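Local coordinates for protein ribose-phosphate pyrophosphokinase (Sulfolobus solfataricus, PDB 4TWB) that transfers the pyrophosphoryl group of ATP to the 1-hydroxyl of ribose 5-phosphate, making phosphoribosyl pyrophosphate, at residues A[22-30]-A[37-45]. Numbering follows the deposited sequence.
Sequences IPLVKVENK and SYIRVPSSI
E28 and K30 pair with R40 and Y38 in a beta hairpin at the border of the N-terminal domain's mixed sheet, with strand 37-40 outermost within the chain. Each pair closes a two-bond ring: R40 N to E28 O and E28 N to R40 O are both 2.9 Å, Y38 N to K30 O is 2.8 Å, and K30 N to Y38 O is longer at 3.3 Å. On their shared face of the sheet, K30 reaches over one face of the Y38 ring. With CG between backbone N and carbonyl carbon (chi1 44°), its extended chain brings CE 4.0 Å from the ring centroid (CH-pi); NZ, higher and nearly on the ring normal, makes a cation-pi contact 5.0 Å from the centroid. E28 OE2 lies at the ring edge, while OE1 makes a long salt bridge (3.8 Å) to R40 NH1. The stronger polar partners of R40 and Y38 are D100 and E102 of the second subunit. Beyond V27 and V41 the two segments draw apart, and V25 CG1 packs on P42 CD (3.9 Å). This is an antiparallel beta hairpin whose outer strand also bonds through its backbone to the second subunit; at its turn end Y38 nears a bound AMP and S37 the ATP-binding E36.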
loop_
_atom_site.group_PDB
_atom_site.type_symbol
_atom_site.label_atom_id
_atom_site.label_comp_id
_atom_site.label_asym_id
_atom_site.label_seq_id
_atom_site.Cartn_x
_atom_site.Cartn_y
_atom_site.Cartn_z
ATOM N N ILE A 22 -0.765 -30.347 -5.725
ATOM C CA ILE A 22 0.190 -29.863 -4.746
ATOM C C ILE A 22 -0.658 -29.408 -3.563
ATOM O O ILE A 22 -1.776 -28.916 -3.748
ATOM C CB ILE A 22 0.989 -28.682 -5.320
ATOM C CG1 ILE A 22 2.137 -29.180 -6.193
ATOM C CG2 ILE A 22 1.548 -27.820 -4.226
ATOM C CD1 ILE A 22 3.099 -28.076 -6.598
ATOM N N PRO A 23 -0.148 -29.590 -2.343
ATOM C CA PRO A 23 -0.924 -29.211 -1.156
ATOM C C PRO A 23 -1.094 -27.692 -1.039
ATOM O O PRO A 23 -0.169 -26.941 -1.368
ATOM C CB PRO A 23 -0.074 -29.744 0.006
ATOM C CG PRO A 23 0.953 -30.671 -0.621
ATOM C CD PRO A 23 1.169 -30.150 -1.997
ATOM N N LEU A 24 -2.259 -27.253 -0.574
ATOM C CA LEU A 24 -2.552 -25.832 -0.477
ATOM C C LEU A 24 -2.571 -25.316 0.966
ATOM O O LEU A 24 -3.337 -25.799 1.810
ATOM C CB LEU A 24 -3.887 -25.518 -1.155
ATOM C CG LEU A 24 -4.436 -24.104 -0.958
ATOM C CD1 LEU A 24 -3.498 -23.046 -1.524
ATOM C CD2 LEU A 24 -5.812 -23.985 -1.582
ATOM N N VAL A 25 -1.735 -24.314 1.228
ATOM C CA VAL A 25 -1.675 -23.659 2.532
ATOM C C VAL A 25 -2.131 -22.206 2.417
ATOM O O VAL A 25 -1.521 -21.415 1.696
ATOM C CB VAL A 25 -0.245 -23.690 3.073
ATOM C CG1 VAL A 25 -0.093 -22.722 4.226
ATOM C CG2 VAL A 25 0.125 -25.105 3.483
ATOM N N LYS A 26 -3.202 -21.855 3.123
ATOM C CA LYS A 26 -3.730 -20.486 3.073
ATOM C C LYS A 26 -3.145 -19.548 4.141
ATOM O O LYS A 26 -3.120 -19.877 5.332
ATOM C CB LYS A 26 -5.264 -20.482 3.151
ATOM C CG LYS A 26 -5.945 -20.964 1.876
ATOM C CD LYS A 26 -7.123 -20.072 1.524
ATOM C CE LYS A 26 -7.602 -20.322 0.094
ATOM N NZ LYS A 26 -8.368 -19.168 -0.486
ATOM N N VAL A 27 -2.683 -18.377 3.700
ATOM C CA VAL A 27 -2.183 -17.335 4.605
ATOM C C VAL A 27 -3.302 -16.736 5.468
ATOM O O VAL A 27 -4.361 -16.350 4.971
ATOM C CB VAL A 27 -1.486 -16.197 3.827
ATOM C CG1 VAL A 27 -1.514 -14.908 4.620
ATOM C CG2 VAL A 27 -0.068 -16.573 3.493
ATOM N N GLU A 28 -3.065 -16.674 6.769
ATOM C CA GLU A 28 -4.003 -16.025 7.678
ATOM C C GLU A 28 -3.823 -14.516 7.540
ATOM O O GLU A 28 -2.699 -13.996 7.608
ATOM C CB GLU A 28 -3.754 -16.477 9.120
ATOM C CG GLU A 28 -4.786 -15.993 10.130
ATOM C CD GLU A 28 -4.431 -16.378 11.575
ATOM O OE1 GLU A 28 -3.505 -17.204 11.783
ATOM O OE2 GLU A 28 -5.088 -15.846 12.500
ATOM N N ASN A 29 -4.920 -13.804 7.323
ATOM C CA ASN A 29 -4.801 -12.374 7.117
ATOM C C ASN A 29 -6.038 -11.612 7.575
ATOM O O ASN A 29 -7.165 -11.998 7.262
ATOM C CB ASN A 29 -4.473 -12.076 5.652
ATOM C CG ASN A 29 -5.694 -11.702 4.842
ATOM O OD1 ASN A 29 -6.350 -12.567 4.240
ATOM N ND2 ASN A 29 -6.008 -10.401 4.815
ATOM N N LYS A 30 -5.821 -10.544 8.343
ATOM C CA LYS A 30 -6.912 -9.685 8.800
ATOM C C LYS A 30 -6.480 -8.227 8.777
ATOM O O LYS A 30 -5.304 -7.923 8.576
ATOM C CB LYS A 30 -7.388 -10.071 10.212
ATOM C CG LYS A 30 -6.268 -10.343 11.216
ATOM C CD LYS A 30 -6.767 -10.253 12.673
ATOM C CE LYS A 30 -5.612 -10.406 13.676
ATOM N NZ LYS A 30 -5.900 -9.827 15.013
ATOM N N SER A 37 -2.339 -4.191 7.908
ATOM C CA SER A 37 -2.540 -5.591 7.583
ATOM C C SER A 37 -1.856 -6.518 8.563
ATOM O O SER A 37 -0.724 -6.267 8.981
ATOM C CB SER A 37 -2.058 -5.886 6.166
ATOM O OG SER A 37 -3.043 -5.519 5.223
ATOM N N TYR A 38 -2.562 -7.588 8.921
ATOM C CA TYR A 38 -2.000 -8.680 9.705
ATOM C C TYR A 38 -1.729 -9.870 8.792
ATOM O O TYR A 38 -2.573 -10.250 7.988
ATOM C CB TYR A 38 -2.955 -9.096 10.825
ATOM C CG TYR A 38 -2.471 -10.290 11.610
ATOM C CD1 TYR A 38 -1.458 -10.160 12.551
ATOM C CD2 TYR A 38 -3.029 -11.546 11.412
ATOM C CE1 TYR A 38 -1.008 -11.255 13.277
ATOM C CE2 TYR A 38 -2.588 -12.649 12.128
ATOM C CZ TYR A 38 -1.577 -12.498 13.061
ATOM O OH TYR A 38 -1.136 -13.591 13.776
ATOM N N ILE A 39 -0.552 -10.468 8.940
ATOM C CA ILE A 39 -0.107 -11.527 8.046
ATOM C C ILE A 39 0.565 -12.663 8.813
ATOM O O ILE A 39 1.552 -12.445 9.510
ATOM C CB ILE A 39 0.904 -10.969 7.010
ATOM C CG1 ILE A 39 0.200 -10.010 6.041
ATOM C CG2 ILE A 39 1.601 -12.100 6.263
ATOM C CD1 ILE A 39 -0.861 -10.658 5.206
ATOM N N ARG A 40 0.034 -13.875 8.671
ATOM C CA ARG A 40 0.637 -15.058 9.284
ATOM C C ARG A 40 0.673 -16.275 8.339
ATOM O O ARG A 40 -0.342 -16.643 7.748
ATOM C CB ARG A 40 -0.112 -15.435 10.558
ATOM C CG ARG A 40 0.654 -16.412 11.428
ATOM C CD ARG A 40 -0.266 -17.125 12.396
ATOM N NE ARG A 40 0.450 -18.164 13.129
ATOM C CZ ARG A 40 -0.064 -18.861 14.138
ATOM N NH1 ARG A 40 -1.309 -18.632 14.541
ATOM N NH2 ARG A 40 0.669 -19.785 14.748
ATOM N N VAL A 41 1.837 -16.907 8.217
ATOM C CA VAL A 41 2.006 -18.081 7.359
ATOM C C VAL A 41 1.956 -19.373 8.175
ATOM O O VAL A 41 2.957 -19.766 8.782
ATOM C CB VAL A 41 3.344 -18.027 6.620
ATOM C CG1 VAL A 41 3.515 -19.275 5.769
ATOM C CG2 VAL A 41 3.435 -16.769 5.769
ATOM N N PRO A 42 0.800 -20.062 8.148
ATOM C CA PRO A 42 0.335 -20.967 9.215
ATOM C C PRO A 42 0.947 -22.365 9.257
ATOM O O PRO A 42 0.543 -23.157 10.116
ATOM C CB PRO A 42 -1.179 -21.089 8.946
ATOM C CG PRO A 42 -1.463 -20.224 7.720
ATOM C CD PRO A 42 -0.143 -20.042 7.023
ATOM N N SER A 43 1.886 -22.674 8.368
ATOM C CA SER A 43 2.475 -24.013 8.376
ATOM C C SER A 43 3.975 -24.000 8.602
ATOM O O SER A 43 4.582 -22.948 8.833
ATOM C CB SER A 43 2.167 -24.774 7.073
ATOM O OG SER A 43 1.092 -25.697 7.224
ATOM N N SER A 44 4.552 -25.197 8.556
ATOM C CA SER A 44 5.984 -25.347 8.413
ATOM C C SER A 44 6.271 -25.331 6.916
ATOM O O SER A 44 5.410 -25.664 6.096
ATOM C CB SER A 44 6.473 -26.649 9.048
ATOM O OG SER A 44 7.873 -26.807 8.881
ATOM N N ILE A 45 7.491 -24.942 6.573
ATOM C CA ILE A 45 7.882 -24.737 5.194
ATOM C C ILE A 45 9.359 -25.038 5.110
ATOM O O ILE A 45 9.915 -25.164 4.026
ATOM C CB ILE A 45 7.686 -23.265 4.810
ATOM C CG1 ILE A 45 6.203 -22.943 4.624
ATOM C CG2 ILE A 45 8.463 -22.918 3.561
ATOM C CD1 ILE A 45 5.971 -21.474 4.407
#